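Local coordinates for protein 4-amino-4-deoxy-L-arabinose transferase or related glycosyltransferases of PMT family (Cupriavidus metallidurans, PDB 5EZM) that probably transfers 4-amino-4-deoxy-L-arabinose onto lipid A, as a zinc-binding, membrane-embedded glycosyltransferase of the GT-C fold, at residues A135-A147 and V435-Y447. Residues are numbered along the deposited sequence; the frame is centred on the assembly and turned at random.
With MPG ([(Z)-octadec-9-enyl] (2R)-2,3-bis(oxidanyl)propanoate), chain J; MPG ([(Z)-octadec-9-enyl] (2R)-2,3-bis(oxidanyl)propanoate), chain B.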
ATOM      1  N   ALA A 135     -20.737  18.196  10.594  1.00 78.32           N
ATOM      2  CA  ALA A 135     -19.555  18.771   9.959  1.00 78.14           C
ATOM      3  C   ALA A 135     -18.327  18.674  10.861  1.00 76.49           C
ATOM      4  O   ALA A 135     -17.245  18.286  10.407  1.00 74.64           O
ATOM      5  CB  ALA A 135     -19.830  20.224   9.569  1.00 79.72           C
ATOM      6  N   ARG A 136     -18.472  19.030  12.140  1.00 77.62           N
ATOM      7  CA  ARG A 136     -17.321  19.040  13.041  1.00 78.21           C
ATOM      8  C   ARG A 136     -16.713  17.646  13.166  1.00 78.83           C
ATOM      9  O   ARG A 136     -15.493  17.467  13.028  1.00 76.60           O
ATOM     10  CB  ARG A 136     -17.736  19.586  14.409  1.00 77.00           C
ATOM     11  CG  ARG A 136     -16.580  20.040  15.292  1.00 74.09           C
ATOM     12  CD  ARG A 136     -17.082  20.639  16.601  1.00 75.42           C
ATOM     13  NE  ARG A 136     -16.338  20.129  17.754  1.00 76.90           N
ATOM     14  CZ  ARG A 136     -15.375  20.796  18.387  1.00 76.63           C
ATOM     15  NH1 ARG A 136     -15.033  22.017  17.991  1.00 77.67           N
ATOM     16  NH2 ARG A 136     -14.755  20.241  19.422  1.00 74.14           N
ATOM     17  N   ALA A 137     -17.556  16.639  13.408  1.00 80.74           N
ATOM     18  CA  ALA A 137     -17.072  15.265  13.489  1.00 78.02           C
ATOM     19  C   ALA A 137     -16.404  14.839  12.189  1.00 77.19           C
ATOM     20  O   ALA A 137     -15.398  14.120  12.207  1.00 75.29           O
ATOM     21  CB  ALA A 137     -18.223  14.322  13.836  1.00 78.14           C
ATOM     22  N   ALA A 138     -16.948  15.274  11.048  1.00 77.73           N
ATOM     23  CA  ALA A 138     -16.332  14.944   9.765  1.00 74.02           C
ATOM     24  C   ALA A 138     -14.938  15.542   9.658  1.00 70.57           C
ATOM     25  O   ALA A 138     -14.003  14.881   9.188  1.00 70.42           O
ATOM     26  CB  ALA A 138     -17.212  15.433   8.617  1.00 74.30           C
ATOM     27  N   ALA A 139     -14.781  16.798  10.087  1.00 68.86           N
ATOM     28  CA  ALA A 139     -13.455  17.407  10.121  1.00 67.15           C
ATOM     29  C   ALA A 139     -12.509  16.584  10.985  1.00 68.06           C
ATOM     30  O   ALA A 139     -11.373  16.295  10.586  1.00 69.31           O
ATOM     31  CB  ALA A 139     -13.544  18.844  10.631  1.00 64.76           C
ATOM     32  N   PHE A 140     -12.975  16.166  12.164  1.00 66.53           N
ATOM     33  CA  PHE A 140     -12.138  15.319  13.005  1.00 65.68           C
ATOM     34  C   PHE A 140     -11.794  13.999  12.317  1.00 66.47           C
ATOM     35  O   PHE A 140     -10.716  13.443  12.553  1.00 66.20           O
ATOM     36  CB  PHE A 140     -12.822  15.073  14.349  1.00 61.82           C
ATOM     37  CG  PHE A 140     -12.777  16.256  15.266  1.00 60.42           C
ATOM     38  CD1 PHE A 140     -11.562  16.798  15.650  1.00 60.85           C
ATOM     39  CD2 PHE A 140     -13.941  16.826  15.743  1.00 62.34           C
ATOM     40  CE1 PHE A 140     -11.510  17.891  16.493  1.00 62.42           C
ATOM     41  CE2 PHE A 140     -13.897  17.920  16.589  1.00 63.17           C
ATOM     42  CZ  PHE A 140     -12.680  18.452  16.964  1.00 63.54           C
ATOM     43  N   THR A 141     -12.682  13.490  11.458  1.00 63.90           N
ATOM     44  CA  THR A 141     -12.382  12.254  10.740  1.00 60.62           C
ATOM     45  C   THR A 141     -11.295  12.479   9.695  1.00 61.56           C
ATOM     46  O   THR A 141     -10.365  11.671   9.573  1.00 60.39           O
ATOM     47  CB  THR A 141     -13.656  11.698  10.099  1.00 60.74           C
ATOM     48  OG1 THR A 141     -14.432  11.014  11.088  1.00 61.82           O
ATOM     49  CG2 THR A 141     -13.329  10.733   8.972  1.00 61.60           C
ATOM     50  N   GLY A 142     -11.393  13.577   8.939  1.00 61.88           N
ATOM     51  CA  GLY A 142     -10.343  13.894   7.983  1.00 60.36           C
ATOM     52  C   GLY A 142      -8.994  14.084   8.650  1.00 61.72           C
ATOM     53  O   GLY A 142      -7.981  13.539   8.202  1.00 62.41           O
ATOM     54  N   LEU A 143      -8.965  14.854   9.741  1.00 63.54           N
ATOM     55  CA  LEU A 143      -7.724  15.031  10.491  1.00 61.63           C
ATOM     56  C   LEU A 143      -7.206  13.699  11.018  1.00 62.60           C
ATOM     57  O   LEU A 143      -6.000  13.423  10.960  1.00 62.26           O
ATOM     58  CB  LEU A 143      -7.949  16.009  11.642  1.00 60.19           C
ATOM     59  CG  LEU A 143      -8.468  17.379  11.212  1.00 58.27           C
ATOM     60  CD1 LEU A 143      -8.915  18.186  12.414  1.00 60.48           C
ATOM     61  CD2 LEU A 143      -7.396  18.114  10.437  1.00 56.70           C
ATOM     62  N   ALA A 144      -8.108  12.859  11.527  1.00 63.53           N
ATOM     63  CA  ALA A 144      -7.716  11.556  12.052  1.00 64.58           C
ATOM     64  C   ALA A 144      -7.021  10.720  10.985  1.00 66.15           C
ATOM     65  O   ALA A 144      -5.909  10.221  11.198  1.00 64.92           O
ATOM     66  CB  ALA A 144      -8.941  10.825  12.597  1.00 64.61           C
ATOM     67  N   LEU A 145      -7.663  10.556   9.826  1.00 67.58           N
ATOM     68  CA  LEU A 145      -7.060   9.757   8.765  1.00 66.16           C
ATOM     69  C   LEU A 145      -5.777  10.391   8.242  1.00 67.00           C
ATOM     70  O   LEU A 145      -4.849   9.673   7.849  1.00 64.60           O
ATOM     71  CB  LEU A 145      -8.064   9.550   7.633  1.00 62.19           C
ATOM     72  CG  LEU A 145      -9.301   8.742   8.029  1.00 58.05           C
ATOM     73  CD1 LEU A 145     -10.254   8.617   6.858  1.00 57.27           C
ATOM     74  CD2 LEU A 145      -8.897   7.367   8.534  1.00 55.31           C
ATOM     75  N   LEU A 146      -5.696  11.725   8.242  1.00 66.94           N
ATOM     76  CA  LEU A 146      -4.478  12.384   7.787  1.00 64.85           C
ATOM     77  C   LEU A 146      -3.309  12.073   8.713  1.00 64.79           C
ATOM     78  O   LEU A 146      -2.214  11.725   8.254  1.00 67.24           O
ATOM     79  CB  LEU A 146      -4.702  13.893   7.687  1.00 66.29           C
ATOM     80  CG  LEU A 146      -3.507  14.716   7.195  1.00 67.50           C
ATOM     81  CD1 LEU A 146      -3.170  14.379   5.749  1.00 66.73           C
ATOM     82  CD2 LEU A 146      -3.769  16.205   7.352  1.00 69.04           C
ATOM     83  N   ALA A 147      -3.524  12.179  10.027  1.00 63.87           N
ATOM     84  CA  ALA A 147      -2.447  11.968  10.987  1.00 60.03           C
ATOM     85  C   ALA A 147      -2.108  10.500  11.193  1.00 58.30           C
ATOM     86  O   ALA A 147      -1.000  10.195  11.651  1.00 57.08           O
ATOM     87  CB  ALA A 147      -2.808  12.592  12.336  1.00 60.20           C
ATOM     88  N   VAL A 435     -11.022  23.168  20.579  1.00 86.03           N
ATOM     89  CA  VAL A 435     -10.452  21.836  20.409  1.00 81.88           C
ATOM     90  C   VAL A 435     -10.129  21.573  18.944  1.00 79.86           C
ATOM     91  O   VAL A 435      -9.068  21.031  18.618  1.00 77.08           O
ATOM     92  CB  VAL A 435     -11.403  20.769  20.982  1.00 80.86           C
ATOM     93  CG1 VAL A 435     -10.948  19.379  20.583  1.00 78.92           C
ATOM     94  CG2 VAL A 435     -11.473  20.886  22.493  1.00 81.78           C
ATOM     95  N   LEU A 436     -11.028  21.964  18.037  1.00 80.25           N
ATOM     96  CA  LEU A 436     -10.833  21.663  16.619  1.00 76.58           C
ATOM     97  C   LEU A 436      -9.564  22.276  16.038  1.00 75.73           C
ATOM     98  O   LEU A 436      -8.825  21.555  15.344  1.00 74.69           O
ATOM     99  CB  LEU A 436     -12.073  22.090  15.826  1.00 76.73           C
ATOM    100  CG  LEU A 436     -11.988  21.934  14.306  1.00 75.56           C
ATOM    101  CD1 LEU A 436     -11.579  20.521  13.919  1.00 72.41           C
ATOM    102  CD2 LEU A 436     -13.317  22.298  13.667  1.00 77.79           C
ATOM    103  N   PRO A 437      -9.244  23.562  16.251  1.00 76.94           N
ATOM    104  CA  PRO A 437      -7.968  24.069  15.713  1.00 75.78           C
ATOM    105  C   PRO A 437      -6.753  23.369  16.301  1.00 74.81           C
ATOM    106  O   PRO A 437      -5.801  23.066  15.570  1.00 76.13           O
ATOM    107  CB  PRO A 437      -8.003  25.561  16.073  1.00 76.87           C
ATOM    108  CG  PRO A 437      -8.937  25.650  17.228  1.00 77.80           C
ATOM    109  CD  PRO A 437      -9.993  24.625  16.945  1.00 78.52           C
ATOM    110  N   SER A 438      -6.770  23.094  17.608  1.00 74.53           N
ATOM    111  CA  SER A 438      -5.661  22.381  18.236  1.00 75.17           C
ATOM    112  C   SER A 438      -5.469  21.004  17.610  1.00 76.97           C
ATOM    113  O   SER A 438      -4.341  20.602  17.295  1.00 76.92           O
ATOM    114  CB  SER A 438      -5.908  22.265  19.742  1.00 74.93           C
ATOM    115  OG  SER A 438      -4.789  21.715  20.412  1.00 73.79           O
ATOM    116  N   VAL A 439      -6.566  20.269  17.410  1.00 77.85           N
ATOM    117  CA  VAL A 439      -6.481  18.943  16.806  1.00 74.81           C
ATOM    118  C   VAL A 439      -6.010  19.043  15.360  1.00 74.22           C
ATOM    119  O   VAL A 439      -5.275  18.176  14.876  1.00 75.23           O
ATOM    120  CB  VAL A 439      -7.837  18.216  16.917  1.00 73.26           C
ATOM    121  CG1 VAL A 439      -7.781  16.864  16.234  1.00 71.52           C
ATOM    122  CG2 VAL A 439      -8.225  18.037  18.369  1.00 74.52           C
ATOM    123  N   ALA A 440      -6.414  20.100  14.651  1.00 72.75           N
ATOM    124  CA  ALA A 440      -5.990  20.270  13.263  1.00 72.33           C
ATOM    125  C   ALA A 440      -4.485  20.499  13.168  1.00 73.01           C
ATOM    126  O   ALA A 440      -3.795  19.853  12.368  1.00 72.82           O
ATOM    127  CB  ALA A 440      -6.750  21.431  12.621  1.00 72.87           C
ATOM    128  N   VAL A 441      -3.958  21.416  13.983  1.00 72.86           N
ATOM    129  CA  VAL A 441      -2.522  21.682  13.980  1.00 68.80           C
ATOM    130  C   VAL A 441      -1.746  20.448  14.427  1.00 66.43           C
ATOM    131  O   VAL A 441      -0.706  20.106  13.853  1.00 64.23           O
ATOM    132  CB  VAL A 441      -2.212  22.900  14.868  1.00 69.25           C
ATOM    133  CG1 VAL A 441      -0.721  23.116  14.961  1.00 68.02           C
ATOM    134  CG2 VAL A 441      -2.901  24.141  14.319  1.00 70.97           C
ATOM    135  N   TYR A 442      -2.245  19.761  15.457  1.00 65.97           N
ATOM    136  CA  TYR A 442      -1.593  18.550  15.950  1.00 62.46           C
ATOM    137  C   TYR A 442      -1.530  17.477  14.866  1.00 64.71           C
ATOM    138  O   TYR A 442      -0.475  16.874  14.629  1.00 63.85           O
ATOM    139  CB  TYR A 442      -2.344  18.056  17.186  1.00 58.91           C
ATOM    140  CG  TYR A 442      -2.120  16.617  17.586  1.00 57.99           C
ATOM    141  CD1 TYR A 442      -1.122  16.275  18.487  1.00 59.13           C
ATOM    142  CD2 TYR A 442      -2.936  15.603  17.095  1.00 58.52           C
ATOM    143  CE1 TYR A 442      -0.928  14.963  18.873  1.00 60.18           C
ATOM    144  CE2 TYR A 442      -2.750  14.290  17.473  1.00 58.82           C
ATOM    145  CZ  TYR A 442      -1.744  13.975  18.362  1.00 61.09           C
ATOM    146  OH  TYR A 442      -1.554  12.669  18.742  1.00 62.41           O
ATOM    147  N   ALA A 443      -2.652  17.235  14.185  1.00 65.67           N
ATOM    148  CA  ALA A 443      -2.680  16.238  13.120  1.00 63.03           C
ATOM    149  C   ALA A 443      -1.765  16.629  11.967  1.00 61.92           C
ATOM    150  O   ALA A 443      -1.117  15.766  11.364  1.00 61.63           O
ATOM    151  CB  ALA A 443      -4.110  16.041  12.620  1.00 64.08           C
ATOM    152  N   MET A 444      -1.706  17.924  11.637  1.00 61.18           N
ATOM    153  CA  MET A 444      -0.777  18.372  10.603  1.00 59.75           C
ATOM    154  C   MET A 444       0.669  18.110  11.013  1.00 59.50           C
ATOM    155  O   MET A 444       1.485  17.656  10.198  1.00 56.80           O
ATOM    156  CB  MET A 444      -0.991  19.856  10.310  1.00 60.89           C
ATOM    157  CG  MET A 444       0.052  20.465   9.390  1.00 63.06           C
ATOM    158  SD  MET A 444       0.033  19.768   7.727  1.00 64.60           S
ATOM    159  CE  MET A 444      -1.499  20.433   7.080  1.00 64.65           C
ATOM    160  N   GLY A 445       1.001  18.377  12.277  1.00 60.00           N
ATOM    161  CA  GLY A 445       2.342  18.086  12.754  1.00 62.15           C
ATOM    162  C   GLY A 445       2.673  16.609  12.684  1.00 64.25           C
ATOM    163  O   GLY A 445       3.769  16.229  12.265  1.00 63.55           O
ATOM    164  N   MET A 446       1.728  15.756  13.086  1.00 66.75           N
ATOM    165  CA  MET A 446       1.941  14.314  13.003  1.00 63.94           C
ATOM    166  C   MET A 446       2.145  13.874  11.561  1.00 62.50           C
ATOM    167  O   MET A 446       3.066  13.109  11.257  1.00 60.75           O
ATOM    168  CB  MET A 446       0.759  13.572  13.627  1.00 65.09           C
ATOM    169  CG  MET A 446       0.703  13.680  15.130  1.00 70.23           C
ATOM    170  SD  MET A 446       2.154  12.918  15.867  1.00 75.20           S
ATOM    171  CE  MET A 446       2.421  14.013  17.251  1.00 78.01           C
ATOM    172  N   TYR A 447       1.289  14.354  10.655  1.00 63.16           N
ATOM    173  CA  TYR A 447       1.375  13.948   9.258  1.00 62.02           C
ATOM    174  C   TYR A 447       2.709  14.358   8.648  1.00 60.44           C
ATOM    175  O   TYR A 447       3.370  13.556   7.976  1.00 59.15           O
ATOM    176  CB  TYR A 447       0.212  14.549   8.471  1.00 64.10           C
ATOM    177  CG  TYR A 447       0.394  14.490   6.972  1.00 63.19           C
ATOM    178  CD1 TYR A 447       0.399  13.275   6.303  1.00 63.50           C
ATOM    179  CD2 TYR A 447       0.552  15.650   6.228  1.00 63.13           C
ATOM    180  CE1 TYR A 447       0.562  13.216   4.937  1.00 64.13           C
ATOM    181  CE2 TYR A 447       0.712  15.600   4.860  1.00 64.01           C
ATOM    182  CZ  TYR A 447       0.716  14.382   4.221  1.00 66.08           C
ATOM    183  OH  TYR A 447       0.879  14.327   2.857  1.00 70.48           O
TER
HETATM  184  C2  MPG J 609     -15.862  15.358   1.104  1.00 80.89           C
HETATM  185  C3  MPG J 609     -16.841  15.696   2.221  1.00 81.01           C
HETATM  186  C4  MPG J 609     -16.342  16.836   3.093  1.00 81.98           C
HETATM  187  C5  MPG J 609     -17.270  17.111   4.288  1.00 83.59           C
HETATM  188  C6  MPG J 609     -16.751  18.258   5.171  1.00 84.89           C
HETATM  189  C7  MPG J 609     -17.580  18.444   6.458  1.00 85.27           C
HETATM  190  C8  MPG J 609     -17.022  19.579   7.350  1.00 85.06           C
HETATM  191  C2  MPG B 628     -10.393  26.002  12.989  1.00 86.05           C
HETATM  192  C3  MPG B 628     -10.297  25.504  11.551  1.00 84.75           C
HETATM  193  C4  MPG B 628      -9.333  24.335  11.396  1.00 82.87           C
HETATM  194  C5  MPG B 628      -9.242  23.837   9.943  1.00 80.22           C
HETATM  195  C6  MPG B 628      -9.120  22.305   9.854  1.00 77.61           C
HETATM  196  C7  MPG B 628      -9.670  21.731   8.533  1.00 75.13           C
HETATM  197  C8  MPG B 628      -9.746  20.186   8.573  1.00 73.91           C
HETATM  198  C9  MPG B 628      -9.872  19.531   7.175  1.00 73.36           C
HETATM  199  C10 MPG B 628      -9.223  18.119   7.134  1.00 73.99           C
HETATM  200  C11 MPG B 628      -9.003  17.604   5.695  1.00 74.58           C
HETATM  201  C12 MPG B 628      -7.761  16.653   5.559  1.00 73.35           C
HETATM  202  C13 MPG B 628      -7.511  16.228   4.096  1.00 73.42           C
HETATM  203  C14 MPG B 628      -6.014  15.896   3.802  1.00 73.11           C
HETATM  204  C1  MPG B 628     -11.575  26.951  13.204  1.00 86.45           C
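Helix 135-147 and the 435-447 part of helix 435-456 run nearly parallel, 20° apart, and converge from 7.4 Å between the CA atoms of Phe140 and Leu436 to 4.6 Å between those of Ala147 and Tyr447. Leu436 CD1 lies over one face of the Phe140 ring, 4.0 Å from its centroid, while Val439 CB meets the ring edge. Arg136 NH2 lies against Val435 CB and NH1 against Leu436 CB (both 3.7 Å) in van der Waals contact; one guanidinium face meets Phe140 CE2, and the charge is paired by Asp365 through NE. Leu143 and Leu436 interlock as reciprocal knobs into holes, Leu143 sitting among Leu436, Val439, Ala440 and Ala443. Where the helices come closest, Ala147 CB meets Ala443 CB at 3.7 Å. With CG anti to the backbone N (chi1 -179°) and chi2 near 66°, Leu146 lays CD1 over the centre of the Tyr447 ring, 3.7 Å from the centroid, a CH-pi contact. The octadecenyl chain of one bound MPG lipid runs along the seam, touching Leu143 CD2, Ala440 CB and Leu146 CD1. Within this transmembrane bundle, helix 31-47 packs on Leu143 and Tyr447, helix 112-133 backs 135-147, and helices 369-389 and 403-430 flank 435-447.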